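Local coordinates for viral structural protein 4 (Bombyx mori cytoplasmic polyhedrosis virus, PDB 6TZ0) that binds GTP through a P-loop NTPase-like domain and accompanies the viral RNA-dependent RNA polymerase, probably as a nucleotide-binding cofactor in transcription, at residues T348-A353 and T501-L507. Sequence-based numbering, arbitrary orientation.
Sequences TLVVYA and TDTTVLL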
ATOM      1  N   THR B 348      18.844  16.644  13.868  1.00 29.96           N
ATOM      2  CA  THR B 348      19.661  17.288  12.849  1.00 29.96           C
ATOM      3  C   THR B 348      18.762  18.058  11.894  1.00 29.96           C
ATOM      4  O   THR B 348      17.713  17.554  11.489  1.00 29.96           O
ATOM      5  CB  THR B 348      20.491  16.243  12.089  1.00 29.96           C
ATOM      6  OG1 THR B 348      21.232  15.447  13.019  1.00 29.96           O
ATOM      7  CG2 THR B 348      21.468  16.905  11.138  1.00 29.96           C
ATOM      8  N   LEU B 349      19.157  19.283  11.560  1.00 26.87           N
ATOM      9  CA  LEU B 349      18.484  20.090  10.551  1.00 26.87           C
ATOM     10  C   LEU B 349      19.398  20.220   9.345  1.00 26.87           C
ATOM     11  O   LEU B 349      20.513  20.731   9.464  1.00 26.87           O
ATOM     12  CB  LEU B 349      18.132  21.476  11.085  1.00 26.87           C
ATOM     13  CG  LEU B 349      17.346  22.370  10.129  1.00 26.87           C
ATOM     14  CD1 LEU B 349      15.967  21.796   9.918  1.00 26.87           C
ATOM     15  CD2 LEU B 349      17.275  23.792  10.627  1.00 26.87           C
ATOM     16  N   VAL B 350      18.925  19.771   8.188  1.00 26.36           N
ATOM     17  CA  VAL B 350      19.658  19.927   6.938  1.00 26.36           C
ATOM     18  C   VAL B 350      19.136  21.168   6.232  1.00 26.36           C
ATOM     19  O   VAL B 350      17.932  21.292   5.986  1.00 26.36           O
ATOM     20  CB  VAL B 350      19.526  18.686   6.045  1.00 26.36           C
ATOM     21  CG1 VAL B 350      20.255  18.906   4.736  1.00 26.36           C
ATOM     22  CG2 VAL B 350      20.087  17.487   6.752  1.00 26.36           C
ATOM     23  N   VAL B 351      20.039  22.090   5.909  1.00 25.24           N
ATOM     24  CA  VAL B 351      19.694  23.355   5.275  1.00 25.24           C
ATOM     25  C   VAL B 351      20.405  23.422   3.934  1.00 25.24           C
ATOM     26  O   VAL B 351      21.638  23.477   3.883  1.00 25.24           O
ATOM     27  CB  VAL B 351      20.075  24.555   6.148  1.00 25.24           C
ATOM     28  CG1 VAL B 351      19.766  25.843   5.424  1.00 25.24           C
ATOM     29  CG2 VAL B 351      19.345  24.499   7.463  1.00 25.24           C
ATOM     30  N   TYR B 352      19.638  23.424   2.850  1.00 26.04           N
ATOM     31  CA  TYR B 352      20.189  23.601   1.517  1.00 26.04           C
ATOM     32  C   TYR B 352      20.101  25.059   1.095  1.00 26.04           C
ATOM     33  O   TYR B 352      19.151  25.765   1.432  1.00 26.04           O
ATOM     34  CB  TYR B 352      19.460  22.749   0.485  1.00 26.04           C
ATOM     35  CG  TYR B 352      19.644  21.274   0.666  1.00 26.04           C
ATOM     36  CD1 TYR B 352      20.848  20.676   0.368  1.00 26.04           C
ATOM     37  CD2 TYR B 352      18.595  20.473   1.082  1.00 26.04           C
ATOM     38  CE1 TYR B 352      21.024  19.332   0.521  1.00 26.04           C
ATOM     39  CE2 TYR B 352      18.757  19.122   1.224  1.00 26.04           C
ATOM     40  CZ  TYR B 352      19.978  18.558   0.943  1.00 26.04           C
ATOM     41  OH  TYR B 352      20.161  17.210   1.079  1.00 26.04           O
ATOM     42  N   ALA B 353      21.099  25.494   0.337  1.00 26.65           N
ATOM     43  CA  ALA B 353      21.141  26.859  -0.159  1.00 26.65           C
ATOM     44  C   ALA B 353      22.010  26.897  -1.401  1.00 26.65           C
ATOM     45  O   ALA B 353      22.846  26.019  -1.619  1.00 26.65           O
ATOM     46  CB  ALA B 353      21.680  27.825   0.895  1.00 26.65           C
ATOM     47  N   THR B 501      17.409  12.523   9.067  1.00 33.49           N
ATOM     48  CA  THR B 501      16.617  13.632   9.571  1.00 33.49           C
ATOM     49  C   THR B 501      15.160  13.417   9.210  1.00 33.49           C
ATOM     50  O   THR B 501      14.796  12.476   8.506  1.00 33.49           O
ATOM     51  CB  THR B 501      17.054  14.975   8.981  1.00 33.49           C
ATOM     52  OG1 THR B 501      16.823  14.965   7.568  1.00 33.49           O
ATOM     53  CG2 THR B 501      18.496  15.210   9.212  1.00 33.49           C
ATOM     54  N   ASP B 502      14.328  14.335   9.667  1.00 32.79           N
ATOM     55  CA  ASP B 502      12.956  14.416   9.218  1.00 32.79           C
ATOM     56  C   ASP B 502      12.624  15.825   8.770  1.00 32.79           C
ATOM     57  O   ASP B 502      11.503  16.072   8.322  1.00 32.79           O
ATOM     58  CB  ASP B 502      12.005  13.992  10.342  1.00 32.79           C
ATOM     59  CG  ASP B 502      10.705  13.444   9.834  1.00 32.79           C
ATOM     60  OD1 ASP B 502      10.515  13.400   8.605  1.00 32.79           O
ATOM     61  OD2 ASP B 502       9.886  13.023  10.675  1.00 32.79           O
ATOM     62  N   THR B 503      13.559  16.759   8.903  1.00 28.67           N
ATOM     63  CA  THR B 503      13.341  18.167   8.603  1.00 28.67           C
ATOM     64  C   THR B 503      14.484  18.666   7.735  1.00 28.67           C
ATOM     65  O   THR B 503      15.592  18.883   8.230  1.00 28.67           O
ATOM     66  CB  THR B 503      13.252  18.994   9.883  1.00 28.67           C
ATOM     67  OG1 THR B 503      14.407  18.739  10.686  1.00 28.67           O
ATOM     68  CG2 THR B 503      12.005  18.668  10.673  1.00 28.67           C
ATOM     69  N   THR B 504      14.217  18.853   6.450  1.00 26.64           N
ATOM     70  CA  THR B 504      15.153  19.507   5.550  1.00 26.64           C
ATOM     71  C   THR B 504      14.456  20.655   4.839  1.00 26.64           C
ATOM     72  O   THR B 504      13.364  20.489   4.289  1.00 26.64           O
ATOM     73  CB  THR B 504      15.778  18.506   4.560  1.00 26.64           C
ATOM     74  OG1 THR B 504      16.472  19.205   3.520  1.00 26.64           O
ATOM     75  CG2 THR B 504      14.774  17.559   3.985  1.00 26.64           C
ATOM     76  N   VAL B 505      15.075  21.830   4.901  1.00 24.13           N
ATOM     77  CA  VAL B 505      14.527  23.052   4.340  1.00 24.13           C
ATOM     78  C   VAL B 505      15.486  23.567   3.283  1.00 24.13           C
ATOM     79  O   VAL B 505      16.619  23.109   3.161  1.00 24.13           O
ATOM     80  CB  VAL B 505      14.279  24.130   5.409  1.00 24.13           C
ATOM     81  CG1 VAL B 505      13.277  23.647   6.416  1.00 24.13           C
ATOM     82  CG2 VAL B 505      15.576  24.504   6.089  1.00 24.13           C
ATOM     83  N   LEU B 506      15.019  24.548   2.521  1.00 24.53           N
ATOM     84  CA  LEU B 506      15.850  25.248   1.558  1.00 24.53           C
ATOM     85  C   LEU B 506      15.853  26.725   1.916  1.00 24.53           C
ATOM     86  O   LEU B 506      14.795  27.309   2.161  1.00 24.53           O
ATOM     87  CB  LEU B 506      15.351  25.020   0.131  1.00 24.53           C
ATOM     88  CG  LEU B 506      16.287  25.333  -1.037  1.00 24.53           C
ATOM     89  CD1 LEU B 506      16.022  24.350  -2.142  1.00 24.53           C
ATOM     90  CD2 LEU B 506      16.090  26.724  -1.568  1.00 24.53           C
ATOM     91  N   LEU B 507      17.037  27.318   1.930  1.00 25.90           N
ATOM     92  CA  LEU B 507      17.231  28.696   2.350  1.00 25.90           C
ATOM     93  C   LEU B 507      17.385  29.615   1.147  1.00 25.90           C
ATOM     94  O   LEU B 507      18.115  29.306   0.204  1.00 25.90           O
ATOM     95  CB  LEU B 507      18.459  28.780   3.261  1.00 25.90           C
ATOM     96  CG  LEU B 507      19.017  30.071   3.855  1.00 25.90           C
ATOM     97  CD1 LEU B 507      19.566  29.825   5.216  1.00 25.90           C
ATOM     98  CD2 LEU B 507      20.165  30.508   3.000  1.00 25.90           C
TER
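Val350, Val351 and Tyr352 pair in parallel with Thr504, Val505 and Leu506, the backbone bonds from strand 347-353 being made by Val350 and Tyr352. Val505 N meets Val350 O at 3.1 Å, Tyr352 N reaches Val505 O in a nearly straight bond (178°), and Leu507 N closes on Tyr352 O at 2.7 Å. The bond from Val350 N to Thr503 O is weak, 3.4 Å long.

Apolar contacts line the face bearing Val351, Val505 and Leu507: CG2 of Val351 lies 4.0 Å from CG2 of Val505, its CG1 touches Leu507 CB, and Ala353 CB packs on Leu507 CD2. On the other face CG of Tyr352 is anti to the carbonyl carbon (chi1 -67°), which turns the ring back over Val350; Val350 CG1 lies 3.7 Å above the ring plane of Tyr352, offset toward the rim, and Thr504 OG1 approaches CE2 obliquely. Ahead of strand 504-507, Thr501 CG2 meets Thr348 CB and Val350 CG2, crossing both side chains roughly at right angles.

Strand 347-353 leads into the P-loop that binds GTP, and Leu507 touches its Lys359. Strands 347-353 and 504-507 are the third and fourth of a five-stranded parallel sheet, between 484-489 and 543-545, with helices 326-340 and 359-374 packed against the Val351 and Val505 face.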